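Local coordinates for protein TSC1 N-terminal domain (Chaetomium thermophilum, PDB 7A0M) that probably binds phosphoinositide lipids of the lysosomal membrane, as the N-terminal part of the TSC1 subunit of the TSC complex, which restrains mTORC1 signalling, at residues 241-246 with 316-322. Numbering follows the deposited sequence.
Sequences STFTVN and DGHSVPY
Helix N-termini expose amide hydrogens that need acceptors, and a remote loop can supply them; the N-cap of helix 242-255, in this all-helical domain, illustrates the principle. The irregular segment 316-322, extended at Asp316, Ser319 and Val320 but turning at His318 and Pro321-Tyr322, runs along the first turn of helix 242-255 before leading into helix 323-333; CA atoms are 5.1 Å apart at Thr242–Asp316 and 5.9 Å at Asn246–Val320. Ser241 (psi 126°, chi1 t) is the N-cap: its OG accepts weak bonds from Phe243 N (3.4 Å) and Thr244 N (3.5 Å), and donates to Asp316 OD2 at 2.7 Å. That carboxylate oxygen is also held by the backbone N of Asp312. From Thr242 on (phi/psi -59°/-36°) the backbone is helical, with Val245 N to Ser241 O at 3.1 Å. Thr242, rotamer m, points toward the loop; its OG1 donates to Gly317 O at 2.7 Å and is also bonded to Trp280 NE1, while CG2 lies 3.4 Å from Ser319 O. Phe243 N reaches Asp316 OD1 at 3.0 Å, so the loop carboxylate, chi1 m (-77°), supplements the serine cap, while the phenyl ring leads away. One turn on, Asn246 (chi1 t) fixes the backbone where the loop enters helix 323-333: Asn246 OD1 lies 3.2 Å from Pro321 CD and accepts from Tyr322 N, amide of that helix's N-cap residue, at 3.0 Å with an N-H···O angle of 146°.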
loop_
_atom_site.group_PDB
_atom_site.type_symbol
_atom_site.label_atom_id
_atom_site.label_comp_id
_atom_site.label_asym_id
_atom_site.label_seq_id
_atom_site.Cartn_x
_atom_site.Cartn_y
_atom_site.Cartn_z
ATOM N N SER B 241 -0.373 8.175 -31.377
ATOM C CA SER B 241 -0.147 9.513 -30.851
ATOM C C SER B 241 -0.303 9.495 -29.335
ATOM O O SER B 241 -1.329 9.042 -28.817
ATOM C CB SER B 241 -1.121 10.515 -31.473
ATOM O OG SER B 241 -1.038 11.774 -30.827
ATOM N N THR B 242 0.724 9.975 -28.629
ATOM C CA THR B 242 0.652 10.048 -27.173
ATOM C C THR B 242 -0.521 10.912 -26.723
ATOM O O THR B 242 -1.173 10.613 -25.716
ATOM C CB THR B 242 1.964 10.591 -26.607
ATOM O OG1 THR B 242 3.065 9.871 -27.175
ATOM C CG2 THR B 242 1.996 10.439 -25.092
ATOM N N PHE B 243 -0.807 11.984 -27.465
ATOM C CA PHE B 243 -1.906 12.872 -27.102
ATOM C C PHE B 243 -3.256 12.183 -27.265
ATOM O O PHE B 243 -4.127 12.298 -26.395
ATOM C CB PHE B 243 -1.840 14.144 -27.947
ATOM C CG PHE B 243 -2.840 15.192 -27.550
ATOM C CD1 PHE B 243 -2.595 16.032 -26.478
ATOM C CD2 PHE B 243 -4.018 15.348 -28.263
ATOM C CE1 PHE B 243 -3.512 17.001 -26.114
ATOM C CE2 PHE B 243 -4.937 16.315 -27.905
ATOM C CZ PHE B 243 -4.685 17.142 -26.829
ATOM N N THR B 244 -3.450 11.468 -28.376
ATOM C CA THR B 244 -4.729 10.811 -28.627
ATOM C C THR B 244 -5.003 9.729 -27.589
ATOM O O THR B 244 -6.097 9.662 -27.016
ATOM C CB THR B 244 -4.748 10.218 -30.035
ATOM O OG1 THR B 244 -4.397 11.230 -30.987
ATOM C CG2 THR B 244 -6.131 9.678 -30.366
ATOM N N VAL B 245 -4.017 8.861 -27.345
ATOM C CA VAL B 245 -4.199 7.762 -26.399
ATOM C C VAL B 245 -4.459 8.297 -24.996
ATOM O O VAL B 245 -5.257 7.732 -24.237
ATOM C CB VAL B 245 -2.976 6.827 -26.436
ATOM C CG1 VAL B 245 -3.106 5.738 -25.392
ATOM C CG2 VAL B 245 -2.814 6.224 -27.823
ATOM N N ASN B 246 -3.798 9.398 -24.630
ATOM C CA ASN B 246 -4.014 9.980 -23.309
ATOM C C ASN B 246 -5.433 10.515 -23.163
ATOM O O ASN B 246 -6.051 10.364 -22.102
ATOM C CB ASN B 246 -2.994 11.088 -23.048
ATOM C CG ASN B 246 -3.028 11.584 -21.617
ATOM O OD1 ASN B 246 -2.673 10.858 -20.688
ATOM N ND2 ASN B 246 -3.452 12.829 -21.431
ATOM N N ASP B 316 3.980 15.048 -29.295
ATOM C CA ASP B 316 3.771 13.802 -28.565
ATOM C C ASP B 316 5.009 13.415 -27.764
ATOM O O ASP B 316 6.116 13.337 -28.306
ATOM C CB ASP B 316 3.390 12.671 -29.526
ATOM C CG ASP B 316 1.954 12.753 -29.984
ATOM O OD1 ASP B 316 1.129 13.354 -29.265
ATOM O OD2 ASP B 316 1.654 12.236 -31.079
ATOM N N GLY B 317 4.810 13.170 -26.469
ATOM C CA GLY B 317 5.874 12.747 -25.587
ATOM C C GLY B 317 6.113 11.246 -25.615
ATOM O O GLY B 317 5.561 10.507 -26.432
ATOM N N HIS B 318 6.962 10.798 -24.691
ATOM C CA HIS B 318 7.382 9.404 -24.597
ATOM C C HIS B 318 6.666 8.626 -23.501
ATOM O O HIS B 318 6.935 7.432 -23.334
ATOM C CB HIS B 318 8.898 9.335 -24.382
ATOM C CG HIS B 318 9.689 9.963 -25.487
ATOM N ND1 HIS B 318 9.501 9.630 -26.812
ATOM C CD2 HIS B 318 10.654 10.912 -25.471
ATOM C CE1 HIS B 318 10.324 10.339 -27.563
ATOM N NE2 HIS B 318 11.035 11.125 -26.774
ATOM N N SER B 319 5.770 9.263 -22.751
ATOM C CA SER B 319 5.023 8.576 -21.709
ATOM C C SER B 319 3.599 9.109 -21.657
ATOM O O SER B 319 3.341 10.274 -21.969
ATOM C CB SER B 319 5.694 8.738 -20.337
ATOM O OG SER B 319 5.686 10.091 -19.918
ATOM N N VAL B 320 2.676 8.240 -21.258
ATOM C CA VAL B 320 1.260 8.583 -21.164
ATOM C C VAL B 320 1.017 9.214 -19.796
ATOM O O VAL B 320 1.192 8.531 -18.775
ATOM C CB VAL B 320 0.370 7.351 -21.367
ATOM C CG1 VAL B 320 -1.097 7.749 -21.353
ATOM C CG2 VAL B 320 0.729 6.649 -22.669
ATOM N N PRO B 321 0.627 10.492 -19.729
ATOM C CA PRO B 321 0.510 11.153 -18.415
ATOM C C PRO B 321 -0.524 10.529 -17.492
ATOM O O PRO B 321 -0.306 10.481 -16.275
ATOM C CB PRO B 321 0.136 12.594 -18.789
ATOM C CG PRO B 321 0.638 12.772 -20.183
ATOM C CD PRO B 321 0.465 11.437 -20.845
ATOM N N TYR B 322 -1.647 10.055 -18.026
ATOM C CA TYR B 322 -2.744 9.560 -17.205
ATOM C C TYR B 322 -2.607 8.085 -16.847
ATOM O O TYR B 322 -3.543 7.509 -16.280
ATOM C CB TYR B 322 -4.080 9.802 -17.911
ATOM C CG TYR B 322 -5.179 10.281 -16.988
ATOM C CD1 TYR B 322 -5.108 11.529 -16.385
ATOM C CD2 TYR B 322 -6.288 9.488 -16.725
ATOM C CE1 TYR B 322 -6.107 11.974 -15.540
ATOM C CE2 TYR B 322 -7.294 9.925 -15.882
ATOM C CZ TYR B 322 -7.198 11.168 -15.293
ATOM O OH TYR B 322 -8.196 11.608 -14.454
#